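Local coordinates for protein endonuclease V (Bacillus subtilis, PDB 3GA2) that probably repairs deaminated DNA by cleaving, with magnesium, the second phosphodiester bond 3' to a deoxyinosine and leaving the lesion on the nicked strand, at residues A[228-231]-A[232-236]. The protein carries 1 engineered substitution. Numbering follows the deposited sequence.
Sequences VLRT and FYQKN
Leu229 and Tyr233 stand one turn apart in the last stretch of helix 217-235, on the side pressed against the sheet. CB of Leu229 lies 4.1 Å from CE2 of Tyr233. The phenol ring has CG beside its own backbone N (chi1 -65°), which swings it back along the helix until CD2 comes within 3.0 Å of Leu229 O. That oxygen also accepts the nearly straight bond from Tyr233 N, one of four successive i to i+4 backbone bonds. A leucine and an aromatic ring suit this side, where their neighbours on the strands are mostly apolar.

On the next flank Arg230 and Gln234 run side by side in the same direction, amide and guanidinium planes 29° apart. Here the touch is between methylene and amide, CG of Arg230 lying 3.7 Å from OE1 of Gln234. Arginine is long enough to lay its methylenes beside the glutamine, itself a flexible chain ending in an amide, and still, with a bend at chi3 (60°), to carry the guanidinium to strand 41-52, where NH1 donates to Tyr49 O.

The solvent side holds Thr231 and Lys235. Thr231 turns OG1 back to His227 O, a hydrogen bond that satisfies the hydroxyl within the helix, while its methyl CG2 meets CE of Lys235 at 3.6 Å. The lysine's extended chain suits an exposed site, its aliphatic part lying along the threonine. Phe232 is also exposed, but its CB lies 3.3 Å from Leu229 O.

The helix lies against antiparallel strands at one end of the mixed sheet of this RNase H-like fold: Leu229 rests on Val59, Cys61 and His77, Tyr233 on Val59, His77, Met79 and Trp50, and Arg230 and Gln234 on strand 41-52, which also carries Asp46, a predicted magnesium ligand whose side chain is about 9 Å from that of Arg230.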
loop_
_atom_site.group_PDB
_atom_site.type_symbol
_atom_site.label_atom_id
_atom_site.label_comp_id
_atom_site.label_asym_id
_atom_site.label_seq_id
_atom_site.Cartn_x
_atom_site.Cartn_y
_atom_site.Cartn_z
ATOM N N VAL A 228 2.172 16.147 -7.341
ATOM C CA VAL A 228 2.640 17.039 -8.393
ATOM C C VAL A 228 1.900 16.761 -9.702
ATOM O O VAL A 228 1.576 17.687 -10.441
ATOM C CB VAL A 228 4.170 16.904 -8.612
ATOM C CG1 VAL A 228 4.519 15.505 -9.070
ATOM C CG2 VAL A 228 4.640 17.930 -9.630
ATOM N N LEU A 229 1.630 15.489 -9.991
ATOM C CA LEU A 229 0.910 15.142 -11.211
ATOM C C LEU A 229 -0.537 15.605 -11.116
ATOM O O LEU A 229 -1.102 16.092 -12.095
ATOM C CB LEU A 229 0.941 13.637 -11.465
ATOM C CG LEU A 229 2.178 13.068 -12.161
ATOM C CD1 LEU A 229 2.118 11.558 -12.109
ATOM C CD2 LEU A 229 2.244 13.555 -13.606
ATOM N N ARG A 230 -1.139 15.444 -9.941
ATOM C CA ARG A 230 -2.517 15.873 -9.749
ATOM C C ARG A 230 -2.617 17.379 -9.963
ATOM O O ARG A 230 -3.517 17.856 -10.655
ATOM C CB ARG A 230 -3.014 15.524 -8.341
ATOM C CG ARG A 230 -4.396 16.087 -8.030
ATOM C CD ARG A 230 -4.901 15.653 -6.664
ATOM N NE ARG A 230 -4.026 16.079 -5.575
ATOM C CZ ARG A 230 -4.232 15.777 -4.297
ATOM N NH1 ARG A 230 -5.285 15.049 -3.951
ATOM N NH2 ARG A 230 -3.382 16.193 -3.366
ATOM N N THR A 231 -1.684 18.120 -9.370
ATOM C CA THR A 231 -1.666 19.574 -9.493
ATOM C C THR A 231 -1.498 19.961 -10.954
ATOM O O THR A 231 -2.061 20.953 -11.410
ATOM C CB THR A 231 -0.504 20.203 -8.682
ATOM O OG1 THR A 231 -0.576 19.772 -7.317
ATOM C CG2 THR A 231 -0.587 21.726 -8.725
ATOM N N PHE A 232 -0.715 19.178 -11.686
ATOM C CA PHE A 232 -0.492 19.455 -13.096
ATOM C C PHE A 232 -1.790 19.312 -13.879
ATOM O O PHE A 232 -2.173 20.212 -14.620
ATOM C CB PHE A 232 0.574 18.510 -13.658
ATOM C CG PHE A 232 0.778 18.637 -15.139
ATOM C CD1 PHE A 232 0.111 17.796 -16.022
ATOM C CD2 PHE A 232 1.646 19.597 -15.654
ATOM C CE1 PHE A 232 0.305 17.905 -17.398
ATOM C CE2 PHE A 232 1.848 19.718 -17.029
ATOM C CZ PHE A 232 1.177 18.870 -17.903
ATOM N N TYR A 233 -2.469 18.184 -13.707
ATOM C CA TYR A 233 -3.718 17.949 -14.413
ATOM C C TYR A 233 -4.779 18.981 -14.043
ATOM O O TYR A 233 -5.522 19.450 -14.902
ATOM C CB TYR A 233 -4.245 16.550 -14.109
ATOM C CG TYR A 233 -3.367 15.427 -14.607
ATOM C CD1 TYR A 233 -3.018 15.328 -15.955
ATOM C CD2 TYR A 233 -2.924 14.431 -13.737
ATOM C CE1 TYR A 233 -2.255 14.263 -16.424
ATOM C CE2 TYR A 233 -2.160 13.363 -14.192
ATOM C CZ TYR A 233 -1.831 13.281 -15.537
ATOM O OH TYR A 233 -1.103 12.206 -15.996
ATOM N N GLN A 234 -4.850 19.335 -12.765
ATOM C CA GLN A 234 -5.833 20.310 -12.309
ATOM C C GLN A 234 -5.663 21.668 -12.988
ATOM O O GLN A 234 -6.616 22.220 -13.533
ATOM C CB GLN A 234 -5.750 20.484 -10.788
ATOM C CG GLN A 234 -6.257 19.288 -9.994
ATOM C CD GLN A 234 -6.137 19.489 -8.491
ATOM O OE1 GLN A 234 -5.040 19.681 -7.963
ATOM N NE2 GLN A 234 -7.269 19.440 -7.795
ATOM N N LYS A 235 -4.446 22.201 -12.958
ATOM C CA LYS A 235 -4.174 23.499 -13.558
ATOM C C LYS A 235 -4.176 23.466 -15.084
ATOM O O LYS A 235 -4.116 24.508 -15.736
ATOM C CB LYS A 235 -2.848 24.043 -13.025
ATOM C CG LYS A 235 -2.873 24.235 -11.510
ATOM C CD LYS A 235 -1.626 24.924 -10.981
ATOM C CE LYS A 235 -1.708 25.085 -9.471
ATOM N NZ LYS A 235 -0.587 25.892 -8.927
ATOM N N ASN A 236 -4.261 22.263 -15.642
ATOM C CA ASN A 236 -4.291 22.077 -17.087
ATOM C C ASN A 236 -5.568 21.354 -17.497
ATOM O O ASN A 236 -5.585 20.595 -18.466
ATOM C CB ASN A 236 -3.074 21.272 -17.540
ATOM C CG ASN A 236 -1.779 22.036 -17.371
ATOM O OD1 ASN A 236 -0.692 21.469 -17.481
ATOM N ND2 ASN A 236 -1.887 23.333 -17.108
#